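Local coordinates for protein enoyl-CoA hydratase (Mycobacterium smegmatis, PDB 3PE8) that probably catalyses the reversible hydration of enoyl-CoA thioesters to 3-hydroxyacyl-CoA and also binds zinc, at residues L45-D51 against W88-K93. Where two conformers were deposited one is given. Residues are numbered along the deposited sequence.
Sequences LSDAQND and WPDMTK
This is a helix-against-loop contact: the last turns of helix 35-50 pack on the extended connection leading into strand 95-99, with 492 Å² buried. CA atoms of S46 and P89 lie 6.4 Å apart, those of Q49 and M91 6.1 Å. The 45-50 backbone is helical until D51 breaks away (phi/psi -93/114); the loop is mostly extended, except for T92 (-111/-8). At the apolar end, L45 (m, t) sets CD1 over the W88 six-membered ring, a CH-pi contact 3.6 Å from the centroid, while its CB meets P89 CG at 3.7 Å and M91 SD at 4.0 Å. In this crotonase-type fold the contact joins the helix between the parallel neighbours 19-24 and 56-61 to the lead-in of the next parallel strand. The Q49 (t, p) amide is held by loop backbone and side chain: OE1 accepts from T92 N (2.9 Å) and K93 N (3.2 Å), and NE2 donates to T92 OG1 (3.0 Å). K93 (m, t, t, t) extends to the helix C-terminus, where NZ donates to A48 O (2.9 Å), which also takes D51 N (3.3 Å), and to Q49 O (3.0 Å); V54 O is a further acceptor. D51 turns its carboxylate to R20 and D53 N.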
ATOM      1  N   LEU A  45      16.570  26.497   0.814  1.00 14.05           N
ATOM      2  CA  LEU A  45      16.739  25.047   0.674  1.00 13.48           C
ATOM      3  C   LEU A  45      16.958  24.653  -0.783  1.00 14.44           C
ATOM      4  O   LEU A  45      17.889  23.891  -1.111  1.00 14.62           O
ATOM      5  CB  LEU A  45      15.559  24.270   1.284  1.00 13.20           C
ATOM      6  CG  LEU A  45      15.483  24.211   2.817  1.00 12.12           C
ATOM      7  CD1 LEU A  45      14.188  23.510   3.246  1.00 13.70           C
ATOM      8  CD2 LEU A  45      16.720  23.558   3.439  1.00 12.17           C
ATOM      9  N   SER A  46      16.130  25.198  -1.673  1.00 14.46           N
ATOM     10  CA  SER A  46      16.245  24.936  -3.088  1.00 16.90           C
ATOM     11  C   SER A  46      17.564  25.451  -3.634  1.00 16.23           C
ATOM     12  O   SER A  46      18.246  24.786  -4.434  1.00 16.75           O
ATOM     13  CB  SER A  46      15.090  25.617  -3.828  1.00 19.25           C
ATOM     14  OG  SER A  46      13.949  24.818  -3.649  1.00 23.97           O
ATOM     15  N   ASP A  47      17.959  26.622  -3.173  1.00 16.21           N
ATOM     16  CA  ASP A  47      19.210  27.217  -3.646  1.00 17.19           C
ATOM     17  C   ASP A  47      20.397  26.347  -3.201  1.00 16.48           C
ATOM     18  O   ASP A  47      21.348  26.138  -3.972  1.00 17.99           O
ATOM     19  CB  ASP A  47      19.370  28.656  -3.134  1.00 18.21           C
ATOM     20  CG  ASP A  47      18.526  29.685  -3.906  1.00 22.07           C
ATOM     21  OD1 ASP A  47      17.982  29.416  -4.993  1.00 25.85           O
ATOM     22  OD2 ASP A  47      18.432  30.823  -3.411  1.00 28.99           O
ATOM     23  N   ALA A  48      20.342  25.823  -1.961  1.00 15.12           N
ATOM     24  CA  ALA A  48      21.392  24.950  -1.446  1.00 13.68           C
ATOM     25  C   ALA A  48      21.481  23.674  -2.292  1.00 14.25           C
ATOM     26  O   ALA A  48      22.559  23.227  -2.636  1.00 14.77           O
ATOM     27  CB  ALA A  48      21.149  24.615   0.042  1.00 12.62           C
ATOM     28  N   GLN A  49      20.330  23.119  -2.645  1.00 13.97           N
ATOM     29  CA  GLN A  49      20.298  21.923  -3.480  1.00 15.31           C
ATOM     30  C   GLN A  49      20.974  22.160  -4.820  1.00 16.69           C
ATOM     31  O   GLN A  49      21.662  21.273  -5.355  1.00 17.76           O
ATOM     32  CB  GLN A  49      18.851  21.461  -3.684  1.00 14.82           C
ATOM     33  CG  GLN A  49      18.711  20.284  -4.615  1.00 16.44           C
ATOM     34  CD  GLN A  49      19.364  19.030  -4.094  1.00 15.48           C
ATOM     35  OE1 GLN A  49      19.390  18.792  -2.887  1.00 14.93           O
ATOM     36  NE2 GLN A  49      19.829  18.174  -5.009  1.00 17.25           N
ATOM     37  N   ASN A  50      20.750  23.348  -5.386  1.00 17.92           N
ATOM     38  CA  ASN A  50      21.267  23.701  -6.710  1.00 20.41           C
ATOM     39  C   ASN A  50      22.717  24.211  -6.740  1.00 20.81           C
ATOM     40  O   ASN A  50      23.329  24.317  -7.816  1.00 22.95           O
ATOM     41  CB  ASN A  50      20.345  24.748  -7.357  1.00 22.38           C
ATOM     42  CG  ASN A  50      18.951  24.213  -7.627  1.00 25.37           C
ATOM     43  OD1 ASN A  50      18.769  23.014  -7.830  1.00 31.27           O
ATOM     44  ND2 ASN A  50      17.951  25.111  -7.616  1.00 31.04           N
ATOM     45  N   ASP A  51      23.279  24.487  -5.570  1.00 19.08           N
ATOM     46  CA  ASP A  51      24.571  25.131  -5.471  1.00 18.99           C
ATOM     47  C   ASP A  51      25.654  24.077  -5.354  1.00 19.38           C
ATOM     48  O   ASP A  51      25.731  23.360  -4.356  1.00 18.02           O
ATOM     49  CB  ASP A  51      24.614  26.075  -4.260  1.00 18.51           C
ATOM     50  CG  ASP A  51      25.828  26.997  -4.271  1.00 22.17           C
ATOM     51  OD1 ASP A  51      26.872  26.615  -4.864  1.00 23.86           O
ATOM     52  OD2 ASP A  51      25.708  28.127  -3.718  1.00 23.14           O
ATOM     53  N   TRP A  88       8.323  22.211   1.610  1.00 18.27           N
ATOM     54  CA  TRP A  88       9.698  21.750   1.730  1.00 17.52           C
ATOM     55  C   TRP A  88      10.040  21.029   0.437  1.00 18.75           C
ATOM     56  O   TRP A  88       9.323  20.098   0.059  1.00 19.18           O
ATOM     57  CB  TRP A  88       9.826  20.802   2.922  1.00 16.70           C
ATOM     58  CG  TRP A  88      11.232  20.390   3.258  1.00 14.77           C
ATOM     59  CD1 TRP A  88      12.032  19.530   2.539  1.00 15.33           C
ATOM     60  CD2 TRP A  88      11.982  20.778   4.393  1.00 13.26           C
ATOM     61  NE1 TRP A  88      13.241  19.365   3.169  1.00 14.47           N
ATOM     62  CE2 TRP A  88      13.230  20.121   4.318  1.00 13.13           C
ATOM     63  CE3 TRP A  88      11.714  21.588   5.507  1.00 10.96           C
ATOM     64  CZ2 TRP A  88      14.201  20.264   5.309  1.00 13.67           C
ATOM     65  CZ3 TRP A  88      12.659  21.733   6.465  1.00 12.20           C
ATOM     66  CH2 TRP A  88      13.895  21.061   6.388  1.00 12.87           C
ATOM     67  N   PRO A  89      11.121  21.450  -0.251  1.00 17.36           N
ATOM     68  CA  PRO A  89      11.428  20.953  -1.602  1.00 18.76           C
ATOM     69  C   PRO A  89      12.104  19.579  -1.638  1.00 17.93           C
ATOM     70  O   PRO A  89      12.607  19.103  -0.620  1.00 17.37           O
ATOM     71  CB  PRO A  89      12.388  22.027  -2.138  1.00 18.95           C
ATOM     72  CG  PRO A  89      13.104  22.492  -0.920  1.00 18.94           C
ATOM     73  CD  PRO A  89      12.047  22.521   0.152  1.00 18.63           C
ATOM     74  N   ASP A  90      12.057  18.919  -2.794  1.00 19.34           N
ATOM     75  CA  ASP A  90      12.779  17.678  -2.985  0.70 19.14           C
ATOM     76  C   ASP A  90      14.274  17.989  -2.972  1.00 18.39           C
ATOM     77  O   ASP A  90      14.744  18.877  -3.687  1.00 19.20           O
ATOM     78  CB  ASP A  90      12.402  17.010  -4.309  0.70 21.17           C
ATOM     79  CG  ASP A  90      13.071  15.649  -4.492  0.70 23.84           C
ATOM     80  OD1 ASP A  90      13.217  14.903  -3.506  0.70 28.72           O
ATOM     81  OD2 ASP A  90      13.413  15.314  -5.648  0.70 31.59           O
ATOM     82  N   MET A  91      15.013  17.260  -2.156  1.00 16.88           N
ATOM     83  CA  MET A  91      16.442  17.498  -1.969  1.00 15.72           C
ATOM     84  C   MET A  91      17.139  16.147  -1.952  1.00 15.33           C
ATOM     85  O   MET A  91      16.590  15.165  -1.447  1.00 15.94           O
ATOM     86  CB  MET A  91      16.681  18.231  -0.650  1.00 15.28           C
ATOM     87  CG  MET A  91      16.154  19.663  -0.655  1.00 17.63           C
ATOM     88  SD  MET A  91      16.512  20.439   0.915  1.00 16.88           S
ATOM     89  CE  MET A  91      18.292  20.710   0.759  1.00 15.66           C
ATOM     90  N   THR A  92      18.361  16.104  -2.473  1.00 14.58           N
ATOM     91  CA  THR A  92      19.205  14.920  -2.352  1.00 13.59           C
ATOM     92  C   THR A  92      20.388  15.175  -1.447  1.00 13.20           C
ATOM     93  O   THR A  92      21.117  14.235  -1.133  1.00 14.26           O
ATOM     94  CB  THR A  92      19.712  14.441  -3.686  1.00 15.00           C
ATOM     95  OG1 THR A  92      20.593  15.419  -4.263  1.00 15.40           O
ATOM     96  CG2 THR A  92      18.529  14.126  -4.631  1.00 15.31           C
ATOM     97  N   LYS A  93      20.595  16.429  -1.035  1.00 12.50           N
ATOM     98  CA  LYS A  93      21.659  16.769  -0.073  1.00 12.01           C
ATOM     99  C   LYS A  93      21.100  16.677   1.358  1.00 11.61           C
ATOM    100  O   LYS A  93      20.012  17.160   1.627  1.00 12.08           O
ATOM    101  CB  LYS A  93      22.181  18.178  -0.359  1.00 12.17           C
ATOM    102  CG  LYS A  93      22.807  18.307  -1.754  1.00 13.65           C
ATOM    103  CD  LYS A  93      23.365  19.660  -2.026  1.00 15.92           C
ATOM    104  CE  LYS A  93      23.836  19.764  -3.454  1.00 13.64           C
ATOM    105  NZ  LYS A  93      24.243  21.159  -3.776  1.00 15.14           N
TER